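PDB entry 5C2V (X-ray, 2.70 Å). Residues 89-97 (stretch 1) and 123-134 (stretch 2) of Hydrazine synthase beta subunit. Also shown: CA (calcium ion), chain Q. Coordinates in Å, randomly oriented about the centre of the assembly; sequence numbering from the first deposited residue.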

# COMPACT_ATOMS: atom_id res chain seq x y z
N GLU B 89 51.91 49.09 16.45
CA GLU B 89 51.79 48.31 17.68
C GLU B 89 52.42 49.06 18.85
O GLU B 89 53.62 49.33 18.85
N ILE B 90 51.61 49.40 19.84
CA ILE B 90 52.11 50.17 20.98
C ILE B 90 52.56 49.35 22.19
O ILE B 90 53.22 49.90 23.08
N LYS B 91 52.23 48.06 22.24
CA LYS B 91 52.68 47.22 23.35
C LYS B 91 52.62 45.73 23.03
O LYS B 91 51.90 45.30 22.13
N GLU B 92 53.37 44.94 23.80
CA GLU B 92 53.27 43.48 23.76
C GLU B 92 53.10 42.91 25.16
O GLU B 92 54.00 43.02 26.00
N ILE B 93 51.95 42.30 25.42
CA ILE B 93 51.68 41.67 26.71
C ILE B 93 51.94 40.17 26.59
O ILE B 93 51.60 39.56 25.59
N LYS B 94 52.55 39.57 27.61
CA LYS B 94 52.88 38.15 27.53
C LYS B 94 51.86 37.28 28.26
O LYS B 94 51.48 37.56 29.40
N VAL B 95 51.43 36.22 27.58
CA VAL B 95 50.36 35.35 28.05
C VAL B 95 50.80 33.89 28.06
O VAL B 95 51.98 33.59 27.84
N GLY B 96 49.86 32.98 28.31
CA GLY B 96 50.17 31.56 28.32
C GLY B 96 50.39 31.04 26.91
O GLY B 96 50.54 31.82 25.97
N ASP B 97 50.41 29.72 26.75
CA ASP B 97 50.84 29.13 25.49
C ASP B 97 49.81 29.22 24.38
O ASP B 97 48.64 28.88 24.56
N ILE B 123 42.67 30.86 30.66
CA ILE B 123 42.17 32.06 30.01
C ILE B 123 42.76 33.26 30.74
O ILE B 123 42.39 33.54 31.88
N ASP B 124 43.65 33.99 30.08
CA ASP B 124 44.32 35.12 30.71
C ASP B 124 43.49 36.39 30.55
O ASP B 124 43.03 36.71 29.46
N VAL B 125 43.31 37.10 31.66
CA VAL B 125 42.56 38.35 31.64
C VAL B 125 43.52 39.54 31.54
O VAL B 125 44.62 39.52 32.09
N ILE B 126 43.10 40.56 30.81
CA ILE B 126 43.93 41.73 30.56
C ILE B 126 43.14 43.02 30.75
O ILE B 126 42.12 43.24 30.10
N ASP B 127 43.62 43.88 31.65
CA ASP B 127 43.00 45.19 31.84
C ASP B 127 43.40 46.11 30.69
O ASP B 127 44.56 46.13 30.28
N THR B 128 42.44 46.86 30.15
CA THR B 128 42.71 47.71 29.00
C THR B 128 43.42 49.00 29.40
O THR B 128 44.18 49.56 28.61
N GLY B 129 43.17 49.47 30.62
CA GLY B 129 43.80 50.67 31.12
C GLY B 129 45.26 50.45 31.44
O GLY B 129 46.13 51.22 31.05
N ARG B 130 45.53 49.37 32.17
CA ARG B 130 46.90 49.04 32.52
C ARG B 130 47.61 48.50 31.28
O ARG B 130 48.83 48.58 31.17
N MET B 131 46.81 47.96 30.35
CA MET B 131 47.32 47.29 29.16
C MET B 131 48.24 46.16 29.62
O MET B 131 49.39 46.09 29.19
N GLU B 132 47.73 45.31 30.53
CA GLU B 132 48.57 44.33 31.24
C GLU B 132 47.72 43.14 31.67
O GLU B 132 46.50 43.23 31.74
N LYS B 133 48.40 42.02 31.92
CA LYS B 133 47.74 40.77 32.21
C LYS B 133 47.51 40.68 33.71
O LYS B 133 48.45 40.52 34.50
N VAL B 134 46.25 40.71 34.11
CA VAL B 134 45.92 40.72 35.52
C VAL B 134 46.11 39.33 36.17
O VAL B 134 46.99 39.13 37.02

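What does the start of stretch 2 offer its partner? D124 points toward stretch 1 (chi1 m), and its OD2 accepts a hydrogen bond from the backbone of G96, N to OD2 2.8 Å. The same oxygen lies 3.3 Å from V95 CB and forms a salt bridge within stretch 2, K133 NZ to D124 OD2 3.6 Å. One carboxylate thus ties a loop amide to a lysine.

Where is the apolar centre? I126 (m, t) also points toward stretch 1: its CG2 meets I93 CD1 at 3.6 Å and its CD1 meets V95 CG1 at 4.3 Å. I93 (m, t) is buried.

How does the turn take part? D127 OD2 accepts from R130 N at 2.7 Å, bracing the bend, while R130 points sideways and the end of its side chain leads away. The CA-to-CB bond of M131 (t, t, m) points sideways, its SD 4.0 Å from I90 CD1 and its CG 4.3 Å from I93 CD1. Extended K91, all t, reaches the backbone, its NZ donating to M131 O at 2.9 Å.

What closes the contact? E132 points away, but K133 points toward stretch 1, its CB 3.9 Å from I93 CG2 and its CD 3.6 Å from K94 O. Beyond this interface, D97 points away and binds calcium through OD1 and OD2, each 2.5 Å from the calcium ion CA, alongside four waters.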

# COMPACT_ATOMS: atom_id res chain seq x y z
CB GLU B 89 52.47 46.94 17.53
CG GLU B 89 52.58 46.17 18.83
CD GLU B 89 53.63 45.07 18.76
OE1 GLU B 89 53.61 44.18 19.64
OE2 GLU B 89 54.46 45.09 17.84
CB ILE B 90 51.03 51.17 21.46
CG1 ILE B 90 49.80 50.41 21.96
CG2 ILE B 90 50.67 52.13 20.34
CD1 ILE B 90 48.61 51.30 22.24
CB LYS B 91 51.84 47.52 24.61
CG LYS B 91 52.51 47.11 25.92
CD LYS B 91 51.75 47.60 27.13
CE LYS B 91 52.43 47.18 28.42
NZ LYS B 91 51.74 47.71 29.63
CB GLU B 92 54.49 42.86 23.08
CG GLU B 92 54.51 41.34 23.14
CD GLU B 92 55.77 40.75 22.55
OE1 GLU B 92 56.03 39.55 22.78
OE2 GLU B 92 56.50 41.48 21.85
CB ILE B 93 50.23 41.91 27.17
CG1 ILE B 93 49.83 43.36 26.93
CG2 ILE B 93 50.07 41.52 28.63
CD1 ILE B 93 48.38 43.64 27.20
CB LYS B 94 54.29 37.90 28.06
CG LYS B 94 55.36 38.56 27.20
CD LYS B 94 56.74 37.98 27.46
CE LYS B 94 57.75 38.54 26.46
NZ LYS B 94 57.31 38.31 25.05
CB VAL B 95 49.10 35.48 27.17
CG1 VAL B 95 48.51 36.88 27.30
CG2 VAL B 95 49.43 35.16 25.72
CB ASP B 97 51.25 27.67 25.68
CG ASP B 97 52.12 27.16 24.54
OD1 ASP B 97 53.27 26.77 24.79
OD2 ASP B 97 51.67 27.16 23.39
CB ILE B 123 40.63 32.13 30.02
CG1 ILE B 123 40.04 30.86 29.42
CG2 ILE B 123 40.15 33.36 29.26
CD1 ILE B 123 38.54 30.78 29.54
CB ASP B 124 45.72 35.32 30.12
CG ASP B 124 46.65 34.17 30.45
OD1 ASP B 124 46.37 33.43 31.41
OD2 ASP B 124 47.68 34.03 29.76
CB VAL B 125 41.65 38.49 32.88
CG1 VAL B 125 40.79 37.25 33.04
CG2 VAL B 125 42.47 38.70 34.13
CB ILE B 126 44.51 41.71 29.13
CG1 ILE B 126 45.51 40.57 28.97
CG2 ILE B 126 45.16 43.04 28.79
CD1 ILE B 126 46.07 40.44 27.57
CB ASP B 127 43.41 45.80 33.18
CG ASP B 127 42.74 47.14 33.43
OD1 ASP B 127 41.56 47.14 33.85
OD2 ASP B 127 43.39 48.18 33.21
CB THR B 128 41.40 48.04 28.23
OG1 THR B 128 41.73 48.61 26.95
CG2 THR B 128 40.53 49.02 29.01
CB ARG B 130 46.92 48.03 33.66
CG ARG B 130 46.11 48.48 34.87
CD ARG B 130 46.27 47.51 36.04
NE ARG B 130 45.15 47.48 37.00
CZ ARG B 130 44.45 48.53 37.45
NH1 ARG B 130 44.74 49.77 37.10
NH2 ARG B 130 43.46 48.32 38.31
CB MET B 131 48.05 48.28 28.25
CG MET B 131 48.01 47.92 26.77
SD MET B 131 48.24 49.37 25.74
CE MET B 131 46.82 50.34 26.24
CB GLU B 132 49.27 45.05 32.41
CG GLU B 132 50.19 44.32 33.44
CD GLU B 132 49.52 43.43 34.42
OE1 GLU B 132 48.28 43.52 34.60
OE2 GLU B 132 50.25 42.59 35.05
CB LYS B 133 48.58 39.59 31.73
CG LYS B 133 48.05 38.23 32.21
CD LYS B 133 49.02 37.08 31.92
CE LYS B 133 48.69 35.83 32.77
NZ LYS B 133 49.73 34.75 32.63
CB VAL B 134 44.48 41.18 35.77
CG1 VAL B 134 44.16 41.13 37.26
CG2 VAL B 134 44.23 42.60 35.21
CA CA Q . 53.77 28.47 23.06
O HOH W 1 54.76 26.81 21.65
O HOH W 2 55.93 27.59 23.61
O HOH W 3 53.90 29.81 21.12
O HOH W 4 52.89 27.65 21.00